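Local coordinates for intracellular protein transport protein USO1 (PDB 6LSU) that is required for protein transport from the endoplasmic reticulum to the Golgi complex, acting as a membrane tether with a globular head and a coiled-coil tail, at residues Phe515-Thr520 against Ile576-Ser581; Met412-Ser417 against Leu499-Leu504. One frame throughout, in Å; residues are numbered along the deposited sequence.

Both contacts lie in the C-terminal half of the globular head, the armadillo-repeat part of the tether, on the same side of the centre of the chain. Their own centres are about 10 Å apart. Contact 2 comes first along the chain: it joins helix 404-414 to the short helix 499-504, and helix 514-528 follows. Contact 1 then sets that helix against helix 577-590. The two contacts touch through helix 514-528, where Thr520 reaches Leu413 and Leu499, and Phe519 and Lys516 meet the end of helix 404-414. Together they link ARM 7, ARM 8 and ARM 9 of the head through helix 514-528, which begins at the end of ARM 8.

Contact 1 of 2, residues Phe515-Thr520 against Ile576-Ser581; sequences FKLFFT and IRIPIS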
loop_
_atom_site.group_PDB
_atom_site.type_symbol
_atom_site.label_atom_id
_atom_site.label_comp_id
_atom_site.label_asym_id
_atom_site.label_seq_id
_atom_site.Cartn_x
_atom_site.Cartn_y
_atom_site.Cartn_z
ATOM N N PHE A 515 -10.161 18.862 8.553
ATOM C CA PHE A 515 -10.097 17.379 8.577
ATOM C C PHE A 515 -10.149 16.865 10.030
ATOM O O PHE A 515 -10.761 15.789 10.297
ATOM C CB PHE A 515 -8.894 16.915 7.748
ATOM C CG PHE A 515 -9.281 16.837 6.300
ATOM C CD1 PHE A 515 -10.224 15.921 5.913
ATOM C CD2 PHE A 515 -8.753 17.686 5.364
ATOM C CE1 PHE A 515 -10.637 15.849 4.609
ATOM C CE2 PHE A 515 -9.169 17.610 4.047
ATOM C CZ PHE A 515 -10.125 16.705 3.679
ATOM N N LYS A 516 -9.622 17.634 10.978
ATOM C CA LYS A 516 -9.848 17.333 12.414
ATOM C C LYS A 516 -11.320 16.957 12.676
ATOM O O LYS A 516 -11.598 15.998 13.445
ATOM C CB LYS A 516 -9.564 18.558 13.257
ATOM C CG LYS A 516 -9.982 18.430 14.695
ATOM C CD LYS A 516 -9.265 19.401 15.581
ATOM C CE LYS A 516 -9.840 20.800 15.481
ATOM N NZ LYS A 516 -9.049 21.713 16.344
ATOM N N LEU A 517 -12.263 17.706 12.105
ATOM C CA LEU A 517 -13.690 17.416 12.353
ATOM C C LEU A 517 -14.090 16.189 11.529
ATOM O O LEU A 517 -14.802 15.335 12.000
ATOM C CB LEU A 517 -14.493 18.657 11.985
ATOM C CG LEU A 517 -15.873 18.812 12.600
ATOM C CD1 LEU A 517 -16.818 19.255 11.513
ATOM C CD2 LEU A 517 -16.371 17.566 13.289
ATOM N N PHE A 518 -13.570 16.085 10.320
ATOM C CA PHE A 518 -13.917 15.008 9.351
ATOM C C PHE A 518 -13.555 13.628 9.928
ATOM O O PHE A 518 -14.376 12.719 9.962
ATOM C CB PHE A 518 -13.235 15.262 8.021
ATOM C CG PHE A 518 -13.397 14.076 7.098
ATOM C CD1 PHE A 518 -14.597 13.844 6.452
ATOM C CD2 PHE A 518 -12.414 13.096 7.041
ATOM C CE1 PHE A 518 -14.762 12.687 5.683
ATOM C CE2 PHE A 518 -12.590 11.952 6.289
ATOM C CZ PHE A 518 -13.758 11.747 5.599
ATOM N N PHE A 519 -12.338 13.499 10.444
ATOM C CA PHE A 519 -11.848 12.307 11.177
ATOM C C PHE A 519 -12.745 12.014 12.367
ATOM O O PHE A 519 -13.285 10.855 12.412
ATOM C CB PHE A 519 -10.358 12.455 11.464
ATOM C CG PHE A 519 -9.509 12.287 10.230
ATOM C CD1 PHE A 519 -9.765 11.265 9.329
ATOM C CD2 PHE A 519 -8.421 13.133 9.985
ATOM C CE1 PHE A 519 -8.999 11.135 8.171
ATOM C CE2 PHE A 519 -7.626 12.988 8.847
ATOM C CZ PHE A 519 -7.938 12.012 7.932
ATOM N N THR A 520 -12.964 12.986 13.249
ATOM C CA THR A 520 -13.857 12.835 14.441
ATOM C C THR A 520 -15.225 12.297 13.992
ATOM O O THR A 520 -15.692 11.247 14.473
ATOM C CB THR A 520 -13.955 14.146 15.225
ATOM O OG1 THR A 520 -12.619 14.508 15.614
ATOM C CG2 THR A 520 -14.720 14.001 16.517
ATOM N N ILE A 576 -16.451 24.030 3.307
ATOM C CA ILE A 576 -17.811 23.435 3.243
ATOM C C ILE A 576 -17.730 22.047 3.878
ATOM O O ILE A 576 -18.817 21.420 4.197
ATOM C CB ILE A 576 -18.375 23.448 1.808
ATOM C CG1 ILE A 576 -18.183 22.124 1.077
ATOM C CG2 ILE A 576 -17.801 24.609 1.015
ATOM C CD1 ILE A 576 -18.836 22.087 -0.286
ATOM N N ARG A 577 -16.496 21.604 4.107
ATOM C CA ARG A 577 -16.184 20.327 4.790
ATOM C C ARG A 577 -16.858 20.350 6.166
ATOM O O ARG A 577 -17.689 19.455 6.439
ATOM C CB ARG A 577 -14.664 20.157 4.832
ATOM C CG ARG A 577 -14.107 19.409 3.634
ATOM C CD ARG A 577 -12.599 19.371 3.643
ATOM N NE ARG A 577 -12.122 20.508 2.889
ATOM C CZ ARG A 577 -11.807 20.484 1.607
ATOM N NH1 ARG A 577 -11.894 19.362 0.905
ATOM N NH2 ARG A 577 -11.385 21.598 1.041
ATOM N N ILE A 578 -16.617 21.417 6.933
ATOM C CA ILE A 578 -17.120 21.608 8.323
ATOM C C ILE A 578 -18.614 21.333 8.419
ATOM O O ILE A 578 -19.021 20.483 9.215
ATOM C CB ILE A 578 -16.724 23.005 8.816
ATOM C CG1 ILE A 578 -15.224 23.196 8.662
ATOM C CG2 ILE A 578 -17.205 23.239 10.232
ATOM C CD1 ILE A 578 -14.646 24.365 9.450
ATOM N N PRO A 579 -19.478 22.069 7.667
ATOM C CA PRO A 579 -20.919 21.796 7.616
ATOM C C PRO A 579 -21.286 20.386 7.152
ATOM O O PRO A 579 -22.194 19.814 7.724
ATOM C CB PRO A 579 -21.474 22.738 6.541
ATOM C CG PRO A 579 -20.436 23.812 6.381
ATOM C CD PRO A 579 -19.115 23.230 6.840
ATOM N N ILE A 580 -20.609 19.864 6.127
ATOM C CA ILE A 580 -20.899 18.493 5.569
ATOM C C ILE A 580 -20.650 17.449 6.673
ATOM O O ILE A 580 -21.448 16.474 6.827
ATOM C CB ILE A 580 -20.036 18.190 4.328
ATOM C CG1 ILE A 580 -20.401 19.107 3.159
ATOM C CG2 ILE A 580 -20.146 16.721 3.950
ATOM C CD1 ILE A 580 -19.538 18.899 1.919
ATOM N N SER A 581 -19.617 17.683 7.475
ATOM C CA SER A 581 -19.194 16.728 8.511
ATOM C C SER A 581 -20.290 16.659 9.556
ATOM O O SER A 581 -20.817 15.546 9.731
ATOM C CB SER A 581 -17.842 17.084 9.053
ATOM O OG SER A 581 -16.863 16.916 8.043
#
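Phe518 and Ser581 mark the closest backbone approach, their CA atoms 5.6 Å apart, where helices 515-520 and 577-581 run nearly parallel, with axes 9.0 Å apart and crossing at 17°. The CB of Ser581 points toward the partner helix, and its small side chain is consistent with the close spacing. Its OG lies 3.7 Å from Phe518 CA and sits at the edge of the Phe518 ring, near the ring plane. The same hydroxyl donates back to Arg577 O at 3.1 Å, coming from above the carbonyl plane, and this oxygen also accepts Ser581 N. Beside it, Leu517 lays CD1 against both Ser581 CB and Ile578 O, 3.4 Å from each. At the other flank the Phe515 ring brings CZ to within 3.6 Å of Arg577 CD, so the aliphatic part of the arginine does the touching, while its guanidinium forms salt bridges with Asp575 and Asp692. An alanine in place of Ser581 would probably cost the Arg577 carbonyl its hydroxyl donor and open a small gap beside Phe518 CA and the ring edge. Nearly parallel helices packed in this way belong to a stacked helical array such as the armadillo fold, and here the end of ARM 8 meets ARM 9.

Contact 2 of 2, residues Met412-Ser417 against Leu499-Leu504; sequences MLYANS and LFEVLL
Leu413, Leu499 and Val502 form the apolar centre of this contact between neighbouring armadillo repeats, ARM 7 supplying the end of helix 404-414 and ARM 8 the short helix 499-504. Leu413 CD1 touches both partners, lying 4.1 Å from Leu499 CD2 and equally far from Val502 CG2. The Leu413 side chain runs roughly perpendicular to that of Leu499, but alongside Val502 the two side chains point in opposite directions. Met412 closes one flank with its methyl, CE standing 4.2 Å from Leu499 CD2, and its side chain also touches Ser428 and Leu431 of helix 421-435. Thr520 of helix 514-528 also rests against Leu413 and Val502 on the buried side. The other flank is looser and more polar: Tyr414 and Glu501 are both partly exposed, and the Tyr414 hydroxyl remains 4.2 Å from Glu501 OE2. The other carboxylate oxygen, Glu501 OE1, is hydrogen-bonded to Ser456. Past Tyr414 the chain leaves the helix at Ala415. The Tyr414 ring has Leu413 CB over one face, offset toward the rim, and reaches across to Val502 with its far end, where OH lies 3.4 Å from CG2.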
loop_
_atom_site.group_PDB
_atom_site.type_symbol
_atom_site.label_atom_id
_atom_site.label_comp_id
_atom_site.label_asym_id
_atom_site.label_seq_id
_atom_site.Cartn_x
_atom_site.Cartn_y
_atom_site.Cartn_z
ATOM N N MET A 412 -3.930 12.085 14.198
ATOM C CA MET A 412 -5.145 12.110 13.361
ATOM C C MET A 412 -5.758 13.525 13.386
ATOM O O MET A 412 -6.131 14.022 12.267
ATOM C CB MET A 412 -6.178 11.078 13.832
ATOM C CG MET A 412 -7.205 10.869 12.781
ATOM S SD MET A 412 -8.470 9.712 13.258
ATOM C CE MET A 412 -8.834 10.361 14.872
ATOM N N LEU A 413 -5.921 14.115 14.584
ATOM C CA LEU A 413 -6.772 15.328 14.813
ATOM C C LEU A 413 -5.960 16.600 14.580
ATOM O O LEU A 413 -6.443 17.428 13.785
ATOM C CB LEU A 413 -7.301 15.368 16.253
ATOM C CG LEU A 413 -8.295 14.283 16.622
ATOM C CD1 LEU A 413 -8.748 14.421 18.050
ATOM C CD2 LEU A 413 -9.483 14.316 15.690
ATOM N N TYR A 414 -4.797 16.736 15.253
ATOM C CA TYR A 414 -4.064 18.013 15.382
ATOM C C TYR A 414 -2.727 18.023 14.633
ATOM O O TYR A 414 -1.939 18.992 14.867
ATOM C CB TYR A 414 -3.801 18.360 16.856
ATOM C CG TYR A 414 -5.022 18.320 17.731
ATOM C CD1 TYR A 414 -5.973 19.334 17.723
ATOM C CD2 TYR A 414 -5.232 17.226 18.566
ATOM C CE1 TYR A 414 -7.122 19.247 18.507
ATOM C CE2 TYR A 414 -6.369 17.132 19.356
ATOM C CZ TYR A 414 -7.325 18.139 19.315
ATOM O OH TYR A 414 -8.453 18.005 20.073
ATOM N N ALA A 415 -2.412 17.011 13.807
ATOM C CA ALA A 415 -1.068 16.931 13.180
ATOM C C ALA A 415 -1.174 17.377 11.734
ATOM O O ALA A 415 -0.622 16.658 10.844
ATOM C CB ALA A 415 -0.471 15.554 13.271
ATOM N N ASN A 416 -1.833 18.511 11.498
ATOM C CA ASN A 416 -1.714 19.220 10.196
ATOM C C ASN A 416 -0.401 20.015 10.251
ATOM O O ASN A 416 0.208 20.123 11.350
ATOM C CB ASN A 416 -2.975 20.022 9.873
ATOM C CG ASN A 416 -3.149 21.241 10.753
ATOM O OD1 ASN A 416 -2.400 21.468 11.703
ATOM N ND2 ASN A 416 -4.136 22.050 10.432
ATOM N N SER A 417 0.067 20.498 9.107
ATOM C CA SER A 417 1.394 21.168 8.966
ATOM C C SER A 417 2.532 20.136 9.046
ATOM O O SER A 417 3.119 19.868 7.994
ATOM C CB SER A 417 1.649 22.308 9.970
ATOM O OG SER A 417 0.469 23.011 10.341
ATOM N N LEU A 499 -11.829 13.175 21.463
ATOM C CA LEU A 499 -12.673 13.277 20.253
ATOM C C LEU A 499 -13.888 14.124 20.609
ATOM O O LEU A 499 -14.420 14.760 19.699
ATOM C CB LEU A 499 -13.099 11.875 19.794
ATOM C CG LEU A 499 -11.996 10.991 19.223
ATOM C CD1 LEU A 499 -12.414 9.520 19.176
ATOM C CD2 LEU A 499 -11.603 11.455 17.849
ATOM N N PHE A 500 -14.333 14.052 21.869
ATOM C CA PHE A 500 -15.496 14.808 22.396
ATOM C C PHE A 500 -15.140 16.293 22.458
ATOM O O PHE A 500 -15.957 17.149 22.096
ATOM C CB PHE A 500 -15.911 14.246 23.736
ATOM C CG PHE A 500 -16.672 12.958 23.614
ATOM C CD1 PHE A 500 -17.928 12.940 23.038
ATOM C CD2 PHE A 500 -16.148 11.776 24.094
ATOM C CE1 PHE A 500 -18.640 11.753 22.952
ATOM C CE2 PHE A 500 -16.845 10.592 23.954
ATOM C CZ PHE A 500 -18.098 10.581 23.411
ATOM N N GLU A 501 -13.903 16.576 22.846
ATOM C CA GLU A 501 -13.372 17.941 22.797
ATOM C C GLU A 501 -13.650 18.507 21.403
ATOM O O GLU A 501 -14.157 19.601 21.342
ATOM C CB GLU A 501 -11.888 17.947 23.147
ATOM C CG GLU A 501 -11.482 19.149 23.978
ATOM C CD GLU A 501 -10.150 18.995 24.696
ATOM O OE1 GLU A 501 -9.977 19.641 25.760
ATOM O OE2 GLU A 501 -9.289 18.228 24.201
ATOM N N VAL A 502 -13.342 17.782 20.322
ATOM C CA VAL A 502 -13.514 18.319 18.945
ATOM C C VAL A 502 -15.011 18.338 18.610
ATOM O O VAL A 502 -15.566 19.374 18.201
ATOM C CB VAL A 502 -12.715 17.500 17.924
ATOM C CG1 VAL A 502 -13.112 17.840 16.494
ATOM C CG2 VAL A 502 -11.222 17.686 18.139
ATOM N N LEU A 503 -15.675 17.227 18.820
ATOM C CA LEU A 503 -17.078 17.066 18.349
ATOM C C LEU A 503 -18.037 18.073 19.031
ATOM O O LEU A 503 -19.064 18.414 18.392
ATOM C CB LEU A 503 -17.531 15.652 18.656
ATOM C CG LEU A 503 -18.935 15.338 18.184
ATOM C CD1 LEU A 503 -18.927 15.188 16.700
ATOM C CD2 LEU A 503 -19.509 14.089 18.817
ATOM N N LEU A 504 -17.782 18.502 20.271
ATOM C CA LEU A 504 -18.795 19.202 21.108
ATOM C C LEU A 504 -18.299 20.599 21.520
ATOM O O LEU A 504 -18.950 21.243 22.344
ATOM C CB LEU A 504 -19.139 18.352 22.355
ATOM C CG LEU A 504 -19.756 16.970 22.097
ATOM C CD1 LEU A 504 -19.777 16.116 23.357
ATOM C CD2 LEU A 504 -21.179 17.085 21.559
#